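Local coordinates for DUF574 domain-containing protein (Thermobifida fusca, PDB 2QE6) that probably transfers methyl groups, binding S-adenosylmethionine as the likely methyl donor, at the S-adenosylmethionine site. Numbering follows the deposited sequence.

The S-adenosylmethionine site. Residues 23-24, 27, 61-62, 65, 85-87, 111-112, 135-138, 164-166, 169. With SAM (S-adenosylmethionine), chain B.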
# COMPACT_ATOMS: atom_id res chain seq x y z
N ILE A 23 -2.25 12.44 -2.12
CA ILE A 23 -2.00 11.34 -1.17
C ILE A 23 -0.58 10.86 -1.23
O ILE A 23 0.09 10.78 -0.20
CB ILE A 23 -2.98 10.14 -1.36
CG1 ILE A 23 -4.44 10.57 -1.07
CG2 ILE A 23 -2.58 9.03 -0.38
CD1 ILE A 23 -5.60 9.63 -1.68
N ALA A 24 -0.09 10.59 -2.42
CA ALA A 24 1.28 10.09 -2.56
C ALA A 24 2.31 11.05 -1.97
O ALA A 24 3.22 10.62 -1.27
CB ALA A 24 1.62 9.79 -4.04
N TYR A 27 2.22 11.44 1.98
CA TYR A 27 2.83 10.25 2.59
C TYR A 27 4.33 10.32 2.39
O TYR A 27 5.08 10.06 3.29
CB TYR A 27 2.23 9.02 1.93
CG TYR A 27 2.64 7.72 2.48
CD1 TYR A 27 2.10 7.23 3.64
CD2 TYR A 27 3.56 6.94 1.81
CE1 TYR A 27 2.49 5.96 4.17
CE2 TYR A 27 3.95 5.68 2.31
CZ TYR A 27 3.40 5.20 3.49
OH TYR A 27 3.75 3.97 4.00
N ASN A 61 4.28 1.21 8.57
CA ASN A 61 3.64 0.68 7.36
C ASN A 61 4.68 0.30 6.31
O ASN A 61 4.60 -0.78 5.71
CB ASN A 61 2.64 1.71 6.82
CG ASN A 61 1.78 1.16 5.75
OD1 ASN A 61 1.06 0.18 5.93
ND2 ASN A 61 1.84 1.79 4.60
N ARG A 62 5.69 1.13 6.14
CA ARG A 62 6.80 0.75 5.26
C ARG A 62 7.56 -0.47 5.76
O ARG A 62 7.90 -1.32 4.96
CB ARG A 62 7.78 1.90 5.06
CG ARG A 62 7.12 3.07 4.35
CD ARG A 62 6.44 2.65 3.06
NE ARG A 62 7.42 2.05 2.14
CZ ARG A 62 7.23 1.86 0.84
NH1 ARG A 62 6.09 2.20 0.26
NH2 ARG A 62 8.21 1.33 0.10
N LEU A 65 5.48 -3.51 5.03
CA LEU A 65 5.53 -3.74 3.59
C LEU A 65 6.75 -4.61 3.29
O LEU A 65 6.65 -5.61 2.58
CB LEU A 65 5.62 -2.43 2.80
CG LEU A 65 5.73 -2.47 1.26
CD1 LEU A 65 5.21 -1.12 0.76
CD2 LEU A 65 7.16 -2.75 0.77
N GLY A 85 -1.66 1.32 -5.72
CA GLY A 85 -1.47 2.50 -4.89
C GLY A 85 -0.05 2.44 -4.36
O GLY A 85 0.16 2.54 -3.18
N SER A 86 0.91 2.28 -5.25
CA SER A 86 2.29 2.00 -4.85
C SER A 86 2.96 3.10 -4.03
O SER A 86 3.90 2.83 -3.25
CB SER A 86 3.17 1.80 -6.10
OG SER A 86 3.16 2.97 -6.90
N GLY A 87 2.55 4.35 -4.29
CA GLY A 87 3.22 5.53 -3.77
C GLY A 87 4.54 5.87 -4.44
O GLY A 87 4.99 5.19 -5.36
N ASP A 111 -0.20 3.66 -9.64
CA ASP A 111 -0.57 4.78 -8.81
C ASP A 111 -1.31 5.81 -9.63
O ASP A 111 -1.12 5.92 -10.80
CB ASP A 111 0.63 5.41 -8.08
CG ASP A 111 0.22 6.12 -6.77
OD1 ASP A 111 -0.29 7.25 -6.82
OD2 ASP A 111 0.43 5.56 -5.69
N ILE A 112 -2.19 6.54 -8.97
CA ILE A 112 -2.98 7.59 -9.62
C ILE A 112 -2.20 8.91 -9.77
O ILE A 112 -2.45 9.69 -10.68
CB ILE A 112 -4.32 7.82 -8.84
CG1 ILE A 112 -5.25 8.78 -9.60
CG2 ILE A 112 -4.04 8.32 -7.41
CD1 ILE A 112 -5.62 8.31 -10.98
N ALA A 135 -2.96 4.76 -13.00
CA ALA A 135 -4.30 4.30 -13.21
C ALA A 135 -5.03 4.45 -11.89
O ALA A 135 -4.42 4.64 -10.83
CB ALA A 135 -4.32 2.85 -13.68
N ASP A 136 -6.35 4.34 -11.96
CA ASP A 136 -7.19 4.36 -10.78
C ASP A 136 -7.60 2.95 -10.38
O ASP A 136 -8.35 2.27 -11.08
CB ASP A 136 -8.42 5.19 -11.09
CG ASP A 136 -9.29 5.41 -9.90
OD1 ASP A 136 -9.19 4.67 -8.91
OD2 ASP A 136 -10.08 6.36 -9.95
N VAL A 137 -7.15 2.55 -9.20
CA VAL A 137 -7.40 1.22 -8.59
C VAL A 137 -8.87 0.84 -8.46
O VAL A 137 -9.23 -0.34 -8.38
CB VAL A 137 -6.66 1.22 -7.21
CG1 VAL A 137 -7.13 0.12 -6.27
CG2 VAL A 137 -5.17 1.15 -7.49
N ARG A 138 -9.74 1.86 -8.46
CA ARG A 138 -11.17 1.62 -8.42
C ARG A 138 -11.73 1.15 -9.76
O ARG A 138 -12.94 0.89 -9.87
CB ARG A 138 -11.87 2.88 -7.97
CG ARG A 138 -11.49 3.24 -6.54
CD ARG A 138 -12.12 4.56 -6.16
NE ARG A 138 -11.55 5.64 -6.96
CZ ARG A 138 -11.84 6.93 -6.81
NH1 ARG A 138 -12.70 7.32 -5.88
NH2 ARG A 138 -11.26 7.83 -7.60
N VAL A 164 -1.51 -2.18 0.12
CA VAL A 164 -0.79 -1.75 1.29
C VAL A 164 -0.94 -0.20 1.35
O VAL A 164 -0.72 0.48 0.36
CB VAL A 164 0.70 -2.25 1.24
CG1 VAL A 164 1.54 -1.67 2.41
CG2 VAL A 164 0.74 -3.79 1.31
N GLY A 165 -1.39 0.31 2.50
CA GLY A 165 -1.64 1.72 2.69
C GLY A 165 -2.69 2.33 1.79
O GLY A 165 -2.67 3.55 1.53
N MSE A 166 -3.61 1.48 1.31
CA MSE A 166 -4.51 1.80 0.16
C MSE A 166 -5.98 1.53 0.57
O MSE A 166 -6.92 2.22 0.12
CB MSE A 166 -3.99 0.96 -1.07
CG MSE A 166 -4.48 1.12 -2.59
SE MSE A 166 -4.99 2.89 -3.02
CE MSE A 166 -6.87 2.51 -3.33
N TYR A 169 -8.49 4.32 1.42
CA TYR A 169 -8.90 5.27 0.37
C TYR A 169 -10.05 4.73 -0.48
O TYR A 169 -10.44 5.40 -1.46
CB TYR A 169 -7.68 5.65 -0.52
CG TYR A 169 -6.57 6.28 0.29
CD1 TYR A 169 -6.80 7.44 1.04
CD2 TYR A 169 -5.34 5.68 0.38
CE1 TYR A 169 -5.81 7.98 1.85
CE2 TYR A 169 -4.35 6.21 1.16
CZ TYR A 169 -4.57 7.37 1.88
OH TYR A 169 -3.55 7.85 2.65
N SAM B . 1.31 1.61 -0.87
CA SAM B . 2.32 2.60 -0.32
C SAM B . 2.66 2.22 1.11
O SAM B . 3.75 2.52 1.59
OXT SAM B . 1.82 1.63 1.81
CB SAM B . 1.89 4.07 -0.29
CG SAM B . 0.70 4.41 0.62
SD SAM B . 0.06 6.11 0.49
CE SAM B . 1.25 6.68 -0.75
C5' SAM B . -1.31 5.73 -0.62
C4' SAM B . -1.10 5.64 -2.14
O4' SAM B . -2.27 5.10 -2.75
C3' SAM B . -0.86 7.00 -2.82
O3' SAM B . 0.30 6.99 -3.62
C2' SAM B . -2.11 7.30 -3.63
O2' SAM B . -1.91 8.16 -4.76
C1' SAM B . -2.56 5.87 -3.93
N9 SAM B . -3.99 5.83 -4.24
C8 SAM B . -5.07 6.16 -3.42
N7 SAM B . -6.21 5.96 -4.13
C5 SAM B . -5.86 5.50 -5.37
C6 SAM B . -6.64 5.11 -6.47
N6 SAM B . -8.00 5.21 -6.41
N1 SAM B . -5.97 4.67 -7.60
C2 SAM B . -4.56 4.59 -7.66
N3 SAM B . -3.80 4.98 -6.56
C4 SAM B . -4.46 5.41 -5.44
O HOH W 1 -2.09 10.79 -4.74
O HOH W 2 -9.12 6.01 -3.91
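Three hydrogen bonds meet at Asp136 OD1, a carboxylate oxygen: the adenine amino group N6 of SAM at 2.8 Å and Arg138 N both approach from above the carboxylate plane, while Arg138 NE takes the syn lone pair. Arg138 NH2 adds a salt bridge to OD2, so the side-on guanidinium fixes the rotation of the carboxylate. Val137 N reads SAM N1 through a nearly straight bond (165°) at 2.9 Å, and a water held by the Tyr169 carbonyl bridges to N6 and N7. On opposite faces of the adenine, Ile112 CG2 lies over the six-membered ring, 3.6 Å from its centre, and the selenium of selenomethionine Met166 over the five-membered ring, 3.3 Å from SAM C8. Asp111, ending strand 106-111, takes both ribose hydroxyls on syn lone pairs, O2' on OD1 and O3' on OD2; Gly87 N steadies OD2 from above the carboxylate plane. At the methionine end, SAM N donates to Gly85 O and Val164 O, and SAM O, of the carboxylate, accepts from Tyr27 OH (2.8 Å) and forms a salt bridge with Arg62 NH1 (2.7 Å). With CG anti to the backbone N, the Tyr27 ring has SAM SD 3.6 Å above its plane, offset toward the rim near CG, and the methyl CE packs on CD2 at 3.5 Å. Asn61 ND2 positions the Tyr27 hydroxyl, donating almost straight (170°) in the amide plane, and makes a bent bond (125°) to SAM OXT. An alanine here instead of Tyr27 would probably loosen the SAM carboxylate, cost Asn61 a partner and leave the sulfonium less well packed. This AdoMet methyltransferase pocket holds the methyl donor almost wholly buried, presumably for methyl transfer.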